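Long-range contact in variant surface glycoprotein MITat 1.13 (Trypanosoma brucei, PDB 6Z8H), which probably forms, as a variant surface glycoprotein, the dense protein coat of the parasite, whose antigenic switching lets the trypanosome evade host immunity: residues 132-145 with 216-228. Numbering follows the deposited sequence.
Sequences GLGEAKIEFGGTDL and VEANTHLTLGLTF
Phe-140 and Leu-145 pack on Val-216, Glu-217 and Ala-218, and Phe-140 also on Thr-220, where two adjacent inner strands of a five-stranded antiparallel sheet, 135-139 and 221-228, run on into loops far from the chain centre. The strand axes lie 4.5 Å apart at 179°, and paired bonds such as Ala-136 N to Leu-224 O and Leu-224 N to Ala-136 O fix the register. The buried face carries Ala-136, Ile-138, Leu-222 and Leu-224; Leu-224 also packs on its counterpart in the second subunit. At its loop end the Phe-140 ring is tightly sandwiched, Leu-145 CD1 centred over one face and Ile-138 CG2 over the opposite one, each 3.7 Å from the plane. Thr-220 O sits at the ring edge and accepts a hydrogen bond from Phe-140 N at 3.1 Å.

The other face, with Glu-135, Lys-137, Glu-139 and His-221, is more open to solvent. Lys-137 CG, placed trans to the main-chain nitrogen (chi1 -172°), lies 3.2 Å from Thr-223 OG1, while the bent chain brings NZ only to 3.8 Å from His-221 ND1. Glu-139 CG makes a CH-pi contact over the imidazole, and its carboxylate stacks parallel to that ring, the planes 2° apart; Arg-153 holds OE2 in a salt bridge. Toward Leu-133, a water donates to both Gly-134 O (2.8 Å) and Leu-226 O (3.1 Å).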
ATOM      1  N   GLY A 132      11.381  29.949  -3.406  1.00 29.46           N
ATOM      2  CA  GLY A 132      10.950  30.718  -4.544  1.00 29.09           C
ATOM      3  C   GLY A 132      11.482  30.180  -5.852  1.00 26.12           C
ATOM      4  O   GLY A 132      12.092  29.109  -5.947  1.00 27.45           O
ATOM      5  N   LEU A 133      11.251  30.971  -6.897  1.00 24.81           N
ATOM      6  CA  LEU A 133      11.574  30.571  -8.263  1.00 24.41           C
ATOM      7  C   LEU A 133      12.472  31.615  -8.940  1.00 23.25           C
ATOM      8  O   LEU A 133      12.441  31.777 -10.165  1.00 23.29           O
ATOM      9  CB  LEU A 133      10.313  30.311  -9.081  1.00 25.55           C
ATOM     10  CG  LEU A 133       9.710  28.903  -8.896  1.00 26.61           C
ATOM     11  CD1 LEU A 133       8.487  28.762  -9.653  1.00 26.90           C
ATOM     12  CD2 LEU A 133      10.769  27.911  -9.298  1.00 28.18           C
ATOM     13  N   GLY A 134      13.312  32.294  -8.159  1.00 21.82           N
ATOM     14  CA  GLY A 134      14.333  33.159  -8.734  1.00 21.48           C
ATOM     15  C   GLY A 134      13.799  34.495  -9.239  1.00 21.85           C
ATOM     16  O   GLY A 134      12.687  34.944  -8.925  1.00 23.44           O
ATOM     17  N   GLU A 135      14.600  35.110 -10.109  1.00 22.61           N
ATOM     18  CA  GLU A 135      14.332  36.489 -10.520  1.00 22.41           C
ATOM     19  C   GLU A 135      14.956  36.766 -11.879  1.00 23.40           C
ATOM     20  O   GLU A 135      15.859  36.060 -12.344  1.00 23.08           O
ATOM     21  CB  GLU A 135      14.770  37.510  -9.449  1.00 28.04           C
ATOM     22  CG  GLU A 135      16.179  37.346  -8.993  1.00 31.24           C
ATOM     23  CD  GLU A 135      16.489  38.104  -7.687  1.00 33.65           C
ATOM     24  OE1 GLU A 135      15.676  38.947  -7.213  1.00 34.50           O
ATOM     25  OE2 GLU A 135      17.568  37.826  -7.122  1.00 35.14           O
ATOM     26  N   ALA A 136      14.455  37.827 -12.503  1.00 22.19           N
ATOM     27  CA  ALA A 136      15.072  38.443 -13.672  1.00 23.86           C
ATOM     28  C   ALA A 136      15.511  39.826 -13.243  1.00 25.27           C
ATOM     29  O   ALA A 136      14.691  40.590 -12.749  1.00 27.40           O
ATOM     30  CB  ALA A 136      14.053  38.567 -14.792  1.00 25.69           C
ATOM     31  N   LYS A 137      16.786  40.139 -13.423  1.00 27.60           N
ATOM     32  CA  LYS A 137      17.305  41.441 -13.014  1.00 30.89           C
ATOM     33  C   LYS A 137      17.946  42.113 -14.220  1.00 29.44           C
ATOM     34  O   LYS A 137      18.974  41.647 -14.716  1.00 32.14           O
ATOM     35  CB  LYS A 137      18.293  41.293 -11.862  1.00 35.61           C
ATOM     36  CG  LYS A 137      18.730  42.618 -11.241  1.00 40.09           C
ATOM     37  CD  LYS A 137      19.525  42.378  -9.945  1.00 41.68           C
ATOM     38  CE  LYS A 137      20.907  42.992 -10.059  1.00 43.06           C
ATOM     39  NZ  LYS A 137      21.249  43.774  -8.841  1.00 44.30           N
ATOM     40  N   ILE A 138      17.304  43.167 -14.701  1.00 28.73           N
ATOM     41  CA  ILE A 138      17.853  44.003 -15.764  1.00 29.50           C
ATOM     42  C   ILE A 138      18.670  45.124 -15.145  1.00 32.29           C
ATOM     43  O   ILE A 138      18.191  45.835 -14.253  1.00 33.34           O
ATOM     44  CB  ILE A 138      16.726  44.576 -16.634  1.00 31.18           C
ATOM     45  CG1 ILE A 138      15.991  43.457 -17.361  1.00 30.49           C
ATOM     46  CG2 ILE A 138      17.298  45.644 -17.598  1.00 31.92           C
ATOM     47  CD1 ILE A 138      14.659  43.883 -17.935  1.00 31.70           C
ATOM     48  N   GLU A 139      19.905  45.279 -15.617  1.00 33.80           N
ATOM     49  CA  GLU A 139      20.734  46.442 -15.320  1.00 34.76           C
ATOM     50  C   GLU A 139      21.008  47.129 -16.649  1.00 34.18           C
ATOM     51  O   GLU A 139      21.720  46.589 -17.498  1.00 35.79           O
ATOM     52  CB  GLU A 139      22.034  46.019 -14.651  1.00 37.59           C
ATOM     53  CG  GLU A 139      21.863  45.074 -13.477  1.00 40.08           C
ATOM     54  CD  GLU A 139      23.201  44.575 -12.977  1.00 42.88           C
ATOM     55  OE1 GLU A 139      24.223  44.917 -13.611  1.00 43.32           O
ATOM     56  OE2 GLU A 139      23.227  43.856 -11.955  1.00 43.94           O
ATOM     57  N   PHE A 140      20.427  48.303 -16.838  1.00 35.82           N
ATOM     58  CA  PHE A 140      20.500  48.948 -18.146  1.00 35.03           C
ATOM     59  C   PHE A 140      21.902  49.386 -18.564  1.00 37.20           C
ATOM     60  O   PHE A 140      22.106  49.640 -19.757  1.00 37.03           O
ATOM     61  CB  PHE A 140      19.497  50.085 -18.193  1.00 34.79           C
ATOM     62  CG  PHE A 140      18.095  49.637 -18.494  1.00 33.65           C
ATOM     63  CD1 PHE A 140      17.738  49.243 -19.778  1.00 32.05           C
ATOM     64  CD2 PHE A 140      17.142  49.586 -17.495  1.00 32.53           C
ATOM     65  CE1 PHE A 140      16.456  48.846 -20.067  1.00 33.24           C
ATOM     66  CE2 PHE A 140      15.858  49.183 -17.772  1.00 34.13           C
ATOM     67  CZ  PHE A 140      15.511  48.807 -19.060  1.00 33.42           C
ATOM     68  N   GLY A 141      22.879  49.393 -17.656  1.00 37.73           N
ATOM     69  CA  GLY A 141      24.274  49.496 -18.026  1.00 39.51           C
ATOM     70  C   GLY A 141      24.912  50.869 -17.857  1.00 41.94           C
ATOM     71  O   GLY A 141      26.134  50.943 -17.708  1.00 43.62           O
ATOM     72  N   GLY A 142      24.130  51.956 -17.902  1.00 41.54           N
ATOM     73  CA  GLY A 142      24.644  53.303 -17.718  1.00 41.49           C
ATOM     74  C   GLY A 142      24.867  54.099 -18.987  1.00 42.38           C
ATOM     75  O   GLY A 142      25.200  55.290 -18.900  1.00 43.80           O
ATOM     76  N   THR A 143      24.718  53.490 -20.155  1.00 43.19           N
ATOM     77  CA  THR A 143      24.931  54.173 -21.422  1.00 43.01           C
ATOM     78  C   THR A 143      23.642  54.481 -22.161  1.00 42.77           C
ATOM     79  O   THR A 143      23.491  55.594 -22.684  1.00 43.74           O
ATOM     80  CB  THR A 143      25.844  53.329 -22.317  1.00 43.68           C
ATOM     81  OG1 THR A 143      27.115  53.155 -21.675  1.00 44.41           O
ATOM     82  CG2 THR A 143      26.048  54.004 -23.666  1.00 44.45           C
ATOM     83  N   ASP A 144      22.709  53.528 -22.212  1.00 41.08           N
ATOM     84  CA  ASP A 144      21.450  53.746 -22.912  1.00 39.92           C
ATOM     85  C   ASP A 144      20.398  52.795 -22.348  1.00 37.25           C
ATOM     86  O   ASP A 144      20.675  51.966 -21.473  1.00 37.77           O
ATOM     87  CB  ASP A 144      21.607  53.562 -24.426  1.00 41.78           C
ATOM     88  CG  ASP A 144      22.213  52.211 -24.803  1.00 44.86           C
ATOM     89  OD1 ASP A 144      22.000  51.210 -24.082  1.00 45.35           O
ATOM     90  OD2 ASP A 144      22.929  52.146 -25.826  1.00 47.54           O
ATOM     91  N   LEU A 145      19.175  52.935 -22.862  1.00 39.07           N
ATOM     92  CA  LEU A 145      18.055  52.075 -22.485  1.00 38.79           C
ATOM     93  C   LEU A 145      17.751  51.025 -23.551  1.00 37.95           C
ATOM     94  O   LEU A 145      16.667  50.418 -23.530  1.00 39.25           O
ATOM     95  CB  LEU A 145      16.798  52.905 -22.207  1.00 40.71           C
ATOM     96  CG  LEU A 145      16.641  53.726 -20.919  1.00 42.60           C
ATOM     97  CD1 LEU A 145      16.420  52.805 -19.732  1.00 41.55           C
ATOM     98  CD2 LEU A 145      17.803  54.684 -20.664  1.00 43.28           C
ATOM     99  N   VAL A 216      12.689  55.633 -15.064  1.00 42.61           N
ATOM    100  CA  VAL A 216      13.629  54.607 -15.490  1.00 40.81           C
ATOM    101  C   VAL A 216      14.591  55.192 -16.512  1.00 41.43           C
ATOM    102  O   VAL A 216      14.175  55.767 -17.528  1.00 40.43           O
ATOM    103  CB  VAL A 216      12.869  53.399 -16.051  1.00 38.97           C
ATOM    104  CG1 VAL A 216      13.835  52.432 -16.728  1.00 39.84           C
ATOM    105  CG2 VAL A 216      12.068  52.683 -14.953  1.00 38.85           C
ATOM    106  N   GLU A 217      15.884  55.043 -16.246  1.00 42.32           N
ATOM    107  CA  GLU A 217      16.917  55.627 -17.092  1.00 42.40           C
ATOM    108  C   GLU A 217      18.058  54.628 -17.248  1.00 42.37           C
ATOM    109  O   GLU A 217      17.911  53.432 -16.982  1.00 42.04           O
ATOM    110  CB  GLU A 217      17.325  56.993 -16.522  1.00 43.55           C
ATOM    111  CG  GLU A 217      17.779  56.972 -15.086  1.00 45.18           C
ATOM    112  CD  GLU A 217      19.256  56.679 -14.940  1.00 48.42           C
ATOM    113  OE1 GLU A 217      20.055  57.193 -15.742  1.00 50.07           O
ATOM    114  OE2 GLU A 217      19.603  55.887 -14.032  1.00 51.46           O
ATOM    115  N   ALA A 218      19.211  55.103 -17.712  1.00 42.51           N
ATOM    116  CA  ALA A 218      20.262  54.212 -18.184  1.00 41.46           C
ATOM    117  C   ALA A 218      20.992  53.494 -17.062  1.00 41.08           C
ATOM    118  O   ALA A 218      21.548  52.419 -17.309  1.00 40.52           O
ATOM    119  CB  ALA A 218      21.269  55.013 -19.023  1.00 42.78           C
ATOM    120  N   ASN A 219      20.981  54.034 -15.843  1.00 41.78           N
ATOM    121  CA  ASN A 219      21.592  53.366 -14.704  1.00 40.30           C
ATOM    122  C   ASN A 219      20.595  52.499 -13.945  1.00 38.83           C
ATOM    123  O   ASN A 219      20.942  51.980 -12.890  1.00 39.86           O
ATOM    124  CB  ASN A 219      22.216  54.383 -13.748  1.00 42.54           C
ATOM    125  CG  ASN A 219      23.274  55.210 -14.414  1.00 44.83           C
ATOM    126  OD1 ASN A 219      24.427  54.786 -14.530  1.00 47.15           O
ATOM    127  ND2 ASN A 219      22.892  56.392 -14.876  1.00 46.07           N
ATOM    128  N   THR A 220      19.360  52.390 -14.426  1.00 38.16           N
ATOM    129  CA  THR A 220      18.282  51.762 -13.656  1.00 36.51           C
ATOM    130  C   THR A 220      18.428  50.238 -13.541  1.00 36.71           C
ATOM    131  O   THR A 220      18.840  49.563 -14.485  1.00 38.29           O
ATOM    132  CB  THR A 220      16.928  52.137 -14.288  1.00 37.59           C
ATOM    133  OG1 THR A 220      16.676  53.547 -14.146  1.00 39.23           O
ATOM    134  CG2 THR A 220      15.762  51.378 -13.636  1.00 37.97           C
ATOM    135  N   HIS A 221      18.199  49.728 -12.332  1.00 36.94           N
ATOM    136  CA  HIS A 221      18.081  48.293 -12.087  1.00 36.21           C
ATOM    137  C   HIS A 221      16.615  47.950 -11.863  1.00 36.42           C
ATOM    138  O   HIS A 221      15.964  48.520 -10.985  1.00 36.56           O
ATOM    139  CB  HIS A 221      18.915  47.829 -10.889  1.00 36.66           C
ATOM    140  CG  HIS A 221      20.397  47.897 -11.116  1.00 38.91           C
ATOM    141  ND1 HIS A 221      21.307  47.254 -10.304  1.00 40.04           N
ATOM    142  CD2 HIS A 221      21.126  48.538 -12.061  1.00 40.49           C
ATOM    143  CE1 HIS A 221      22.532  47.497 -10.738  1.00 40.61           C
ATOM    144  NE2 HIS A 221      22.450  48.260 -11.810  1.00 41.21           N
ATOM    145  N   LEU A 222      16.108  46.990 -12.633  1.00 34.20           N
ATOM    146  CA  LEU A 222      14.727  46.529 -12.525  1.00 33.07           C
ATOM    147  C   LEU A 222      14.773  45.035 -12.275  1.00 30.73           C
ATOM    148  O   LEU A 222      15.321  44.305 -13.102  1.00 31.61           O
ATOM    149  CB  LEU A 222      13.959  46.784 -13.820  1.00 32.65           C
ATOM    150  CG  LEU A 222      12.499  46.347 -13.974  1.00 34.75           C
ATOM    151  CD1 LEU A 222      11.601  46.961 -12.942  1.00 34.90           C
ATOM    152  CD2 LEU A 222      12.029  46.739 -15.385  1.00 35.76           C
ATOM    153  N   THR A 223      14.231  44.604 -11.143  1.00 31.32           N
ATOM    154  CA  THR A 223      14.309  43.199 -10.719  1.00 31.23           C
ATOM    155  C   THR A 223      12.890  42.695 -10.486  1.00 28.98           C
ATOM    156  O   THR A 223      12.145  43.322  -9.762  1.00 30.12           O
ATOM    157  CB  THR A 223      15.098  42.945  -9.445  1.00 32.46           C
ATOM    158  OG1 THR A 223      16.323  43.667  -9.486  1.00 35.30           O
ATOM    159  CG2 THR A 223      15.367  41.477  -9.217  1.00 31.81           C
ATOM    160  N   LEU A 224      12.510  41.625 -11.162  1.00 27.96           N
ATOM    161  CA  LEU A 224      11.223  40.965 -10.979  1.00 27.14           C
ATOM    162  C   LEU A 224      11.448  39.503 -10.616  1.00 27.11           C
ATOM    163  O   LEU A 224      12.204  38.810 -11.295  1.00 28.34           O
ATOM    164  CB  LEU A 224      10.387  41.077 -12.248  1.00 29.16           C
ATOM    165  CG  LEU A 224      10.249  42.519 -12.760  1.00 30.33           C
ATOM    166  CD1 LEU A 224       9.476  42.565 -14.050  1.00 31.68           C
ATOM    167  CD2 LEU A 224       9.551  43.347 -11.713  1.00 31.55           C
ATOM    168  N   GLY A 225      10.840  39.069  -9.507  1.00 26.00           N
ATOM    169  CA  GLY A 225      11.016  37.724  -9.013  1.00 24.67           C
ATOM    170  C   GLY A 225       9.683  37.120  -8.619  1.00 22.56           C
ATOM    171  O   GLY A 225       8.650  37.798  -8.522  1.00 22.90           O
ATOM    172  N   LEU A 226       9.727  35.810  -8.391  1.00 23.32           N
ATOM    173  CA  LEU A 226       8.559  35.040  -7.979  1.00 23.24           C
ATOM    174  C   LEU A 226       8.853  34.293  -6.685  1.00 23.49           C
ATOM    175  O   LEU A 226       9.832  33.544  -6.596  1.00 23.35           O
ATOM    176  CB  LEU A 226       8.169  34.048  -9.074  1.00 22.66           C
ATOM    177  CG  LEU A 226       7.062  33.041  -8.739  1.00 22.19           C
ATOM    178  CD1 LEU A 226       5.808  33.765  -8.359  1.00 23.98           C
ATOM    179  CD2 LEU A 226       6.828  32.136  -9.941  1.00 22.04           C
ATOM    180  N   THR A 227       8.049  34.555  -5.676  1.00 24.48           N
ATOM    181  CA  THR A 227       8.107  33.791  -4.432  1.00 25.16           C
ATOM    182  C   THR A 227       6.714  33.273  -4.105  1.00 25.72           C
ATOM    183  O   THR A 227       5.730  33.577  -4.783  1.00 25.83           O
ATOM    184  CB  THR A 227       8.673  34.605  -3.259  1.00 27.11           C
ATOM    185  OG1 THR A 227       7.939  35.829  -3.180  1.00 28.33           O
ATOM    186  CG2 THR A 227      10.162  34.845  -3.425  1.00 27.97           C
ATOM    187  N   PHE A 228       6.638  32.479  -3.046  1.00 25.09           N
ATOM    188  CA  PHE A 228       5.403  31.811  -2.661  1.00 25.59           C
ATOM    189  C   PHE A 228       5.260  31.909  -1.151  1.00 26.83           C
ATOM    190  O   PHE A 228       6.261  31.933  -0.427  1.00 28.85           O
ATOM    191  CB  PHE A 228       5.387  30.324  -3.058  1.00 25.01           C
ATOM    192  CG  PHE A 228       5.395  30.083  -4.537  1.00 25.00           C
ATOM    193  CD1 PHE A 228       4.234  30.190  -5.279  1.00 24.63           C
ATOM    194  CD2 PHE A 228       6.560  29.717  -5.174  1.00 25.15           C
ATOM    195  CE1 PHE A 228       4.232  29.978  -6.646  1.00 24.64           C
ATOM    196  CE2 PHE A 228       6.567  29.476  -6.549  1.00 26.11           C
ATOM    197  CZ  PHE A 228       5.397  29.605  -7.280  1.00 25.59           C
TER
HETATM  198  O   HOH W   1      12.516  35.070  -6.114  1.00 26.17           O